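Local atomic coordinates of R.Ecl18kI (Enterobacter cloacae, PDB entry 2GB7), a protein that recognizes the double-stranded DNA sequence 5'-CCNGG-3' and cleaves it before the first C, acting as a type II restriction endonuclease. Residues L4-K10 / T103-L108. The protein carries 1 engineered substitution. Residues are numbered along the deposited sequence.
With nucleotides of chain A.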
loop_
_atom_site.group_PDB
_atom_site.type_symbol
_atom_site.label_atom_id
_atom_site.label_comp_id
_atom_site.label_asym_id
_atom_site.label_seq_id
_atom_site.Cartn_x
_atom_site.Cartn_y
_atom_site.Cartn_z
ATOM N N LEU F 4 27.443 -16.052 -2.815
ATOM C CA LEU F 4 26.475 -15.396 -1.920
ATOM C C LEU F 4 25.126 -16.124 -1.842
ATOM O O LEU F 4 24.497 -16.388 -2.865
ATOM C CB LEU F 4 26.403 -13.880 -2.168
ATOM C CG LEU F 4 27.618 -13.034 -1.759
ATOM C CD1 LEU F 4 27.575 -11.646 -2.413
ATOM C CD2 LEU F 4 27.753 -12.896 -0.251
ATOM N N SER F 5 24.711 -16.463 -0.623
ATOM C CA SER F 5 23.367 -16.990 -0.367
ATOM C C SER F 5 22.359 -15.829 -0.490
ATOM O O SER F 5 22.762 -14.675 -0.386
ATOM C CB SER F 5 23.286 -17.577 1.050
ATOM O OG SER F 5 23.005 -16.568 2.023
ATOM N N PRO F 6 21.061 -16.126 -0.705
ATOM C CA PRO F 6 20.092 -15.016 -0.788
ATOM C C PRO F 6 20.069 -14.101 0.436
ATOM O O PRO F 6 19.948 -12.873 0.277
ATOM C CB PRO F 6 18.747 -15.735 -0.937
ATOM C CG PRO F 6 19.123 -17.034 -1.601
ATOM C CD PRO F 6 20.386 -17.424 -0.894
ATOM N N GLY F 7 20.171 -14.676 1.637
ATOM C CA GLY F 7 20.133 -13.873 2.871
ATOM C C GLY F 7 21.370 -13.006 3.000
ATOM O O GLY F 7 21.318 -11.864 3.445
ATOM N N GLU F 8 22.504 -13.556 2.593
ATOM C CA GLU F 8 23.748 -12.801 2.608
ATOM C C GLU F 8 23.710 -11.632 1.632
ATOM O O GLU F 8 24.215 -10.555 1.942
ATOM C CB GLU F 8 24.930 -13.726 2.324
ATOM C CG GLU F 8 25.302 -14.544 3.546
ATOM C CD GLU F 8 25.971 -15.863 3.213
ATOM O OE1 GLU F 8 26.635 -15.966 2.158
ATOM O OE2 GLU F 8 25.828 -16.802 4.023
ATOM N N PHE F 9 23.105 -11.861 0.465
ATOM C CA PHE F 9 22.978 -10.851 -0.580
ATOM C C PHE F 9 22.075 -9.725 -0.084
ATOM O O PHE F 9 22.384 -8.547 -0.277
ATOM C CB PHE F 9 22.411 -11.490 -1.853
ATOM C CG PHE F 9 22.541 -10.637 -3.102
ATOM C CD1 PHE F 9 23.708 -9.933 -3.379
ATOM C CD2 PHE F 9 21.501 -10.592 -4.028
ATOM C CE1 PHE F 9 23.817 -9.174 -4.553
ATOM C CE2 PHE F 9 21.600 -9.835 -5.188
ATOM C CZ PHE F 9 22.760 -9.132 -5.454
ATOM N N LYS F 10 20.984 -10.083 0.588
ATOM C CA LYS F 10 20.100 -9.071 1.191
ATOM C C LYS F 10 20.845 -8.194 2.188
ATOM O O LYS F 10 20.670 -6.957 2.203
ATOM C CB LYS F 10 18.901 -9.714 1.881
ATOM C CG LYS F 10 17.881 -10.334 0.946
ATOM C CD LYS F 10 16.749 -10.926 1.753
ATOM C CE LYS F 10 16.472 -12.369 1.369
ATOM N NZ LYS F 10 15.418 -12.983 2.244
ATOM N N THR F 103 16.382 -16.007 -7.051
ATOM C CA THR F 103 15.921 -15.385 -5.789
ATOM C C THR F 103 16.759 -14.147 -5.496
ATOM O O THR F 103 16.230 -13.127 -5.044
ATOM C CB THR F 103 15.991 -16.369 -4.610
ATOM O OG1 THR F 103 15.349 -17.593 -4.991
ATOM C CG2 THR F 103 15.343 -15.822 -3.370
ATOM N N HIS F 104 18.059 -14.240 -5.766
ATOM C CA HIS F 104 18.997 -13.131 -5.602
ATOM C C HIS F 104 18.585 -11.901 -6.405
ATOM O O HIS F 104 18.464 -10.802 -5.852
ATOM C CB HIS F 104 20.403 -13.558 -6.046
ATOM C CG HIS F 104 20.979 -14.676 -5.241
ATOM N ND1 HIS F 104 20.706 -16.000 -5.512
ATOM C CD2 HIS F 104 21.836 -14.672 -4.193
ATOM C CE1 HIS F 104 21.381 -16.766 -4.670
ATOM N NE2 HIS F 104 22.066 -15.986 -3.854
ATOM N N ILE F 105 18.389 -12.094 -7.708
ATOM C CA ILE F 105 18.056 -11.011 -8.635
ATOM C C ILE F 105 16.719 -10.417 -8.233
ATOM O O ILE F 105 16.565 -9.186 -8.140
ATOM C CB ILE F 105 18.006 -11.529 -10.091
ATOM C CG1 ILE F 105 19.404 -11.960 -10.521
ATOM C CG2 ILE F 105 17.513 -10.445 -11.053
ATOM C CD1 ILE F 105 19.447 -12.607 -11.907
ATOM N N TYR F 106 15.760 -11.289 -7.951
ATOM C CA TYR F 106 14.447 -10.838 -7.486
ATOM C C TYR F 106 14.566 -10.055 -6.177
ATOM O O TYR F 106 13.956 -8.997 -6.049
ATOM C CB TYR F 106 13.468 -12.014 -7.346
ATOM C CG TYR F 106 12.156 -11.573 -6.715
ATOM C CD1 TYR F 106 11.178 -10.926 -7.450
ATOM C CD2 TYR F 106 11.915 -11.812 -5.363
ATOM C CE1 TYR F 106 9.975 -10.499 -6.848
ATOM C CE2 TYR F 106 10.725 -11.399 -4.758
ATOM C CZ TYR F 106 9.762 -10.750 -5.508
ATOM O OH TYR F 106 8.578 -10.352 -4.915
ATOM N N ASP F 107 15.324 -10.560 -5.206
ATOM C CA ASP F 107 15.494 -9.868 -3.924
ATOM C C ASP F 107 16.107 -8.475 -4.055
ATOM O O ASP F 107 15.712 -7.525 -3.351
ATOM C CB ASP F 107 16.348 -10.699 -2.985
ATOM C CG ASP F 107 15.603 -11.897 -2.441
ATOM O OD1 ASP F 107 14.366 -11.989 -2.652
ATOM O OD2 ASP F 107 16.271 -12.734 -1.799
ATOM N N LEU F 108 17.090 -8.360 -4.941
ATOM C CA LEU F 108 17.640 -7.034 -5.250
ATOM C C LEU F 108 16.594 -6.090 -5.829
ATOM O O LEU F 108 16.469 -4.951 -5.376
ATOM C CB LEU F 108 18.807 -7.156 -6.229
ATOM C CG LEU F 108 19.442 -5.868 -6.761
ATOM C CD1 LEU F 108 20.010 -5.018 -5.644
ATOM C CD2 LEU F 108 20.552 -6.191 -7.761
ATOM P P DG A 6 6.984 -10.412 -1.722
ATOM O OP1 DG A 6 6.156 -9.846 -2.820
ATOM O OP2 DG A 6 8.256 -11.106 -2.052
ATOM O "O5'" DG A 6 7.338 -9.263 -0.686
ATOM C "C5'" DG A 6 6.411 -8.228 -0.385
ATOM C "C4'" DG A 6 7.041 -7.271 0.594
ATOM O "O4'" DG A 6 6.193 -6.120 0.817
ATOM C "C3'" DG A 6 7.312 -7.870 1.975
ATOM O "O3'" DG A 6 8.545 -7.330 2.448
ATOM C "C2'" DG A 6 6.168 -7.323 2.809
ATOM C "C1'" DG A 6 6.043 -5.940 2.209
ATOM N N9 DG A 6 4.798 -5.217 2.432
ATOM C C8 DG A 6 3.672 -5.628 3.106
ATOM N N7 DG A 6 2.741 -4.711 3.142
ATOM C C5 DG A 6 3.289 -3.640 2.447
ATOM C C6 DG A 6 2.760 -2.352 2.161
ATOM O O6 DG A 6 1.669 -1.877 2.487
ATOM N N1 DG A 6 3.654 -1.587 1.417
ATOM C C2 DG A 6 4.894 -1.998 1.005
ATOM N N2 DG A 6 5.602 -1.120 0.278
ATOM N N3 DG A 6 5.403 -3.184 1.280
ATOM C C4 DG A 6 4.551 -3.946 1.995
#
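A capped helix N-terminus packs here against the beginning of the long helix 102-134. Ser5 is the N-cap of helix 6-20. Ser5 OG accepts a hydrogen bond from Glu8 N at 3.1 Å, and Ser5 N donates a weak one to Glu8 OE1 at 3.4 Å, completing a capping box. One hydrogen bond joins the segments: His104 NE2 donates to Leu4 O at 2.7 Å, fixing the imidazole to the backbone just ahead of the cap. Pro6 CG lies 4.1 Å from the centroid of the His104 ring, over its face, a CH-pi contact. The CA-to-CB bond of Phe9 points toward 103-108. Phe9 CE2 lies 3.3 Å from His104 O, at the ring edge, and 4.0 Å from Leu108 CB. At the outer side, Lys10 CE is 3.2 Å from Asp107 OD2, but Lys10 NZ stays 4.1 Å from that oxygen, too far for a salt bridge. Leu79 packs on Phe9 and His104, and helix 49-77 on Leu108. The axes of 6-10 and 103-108 approach to 9.5 Å and cross at -27°, roughly parallel. The arrangement is a capping box that starts helix 6-20, packed on the start of helix 102-134. That helix also reaches the DNA backbone, where Tyr106 OH donates to OP2 of DG6 of chain A at 3.0 Å, and the dimer interface, where Ile105 meets Ile105 of the second subunit.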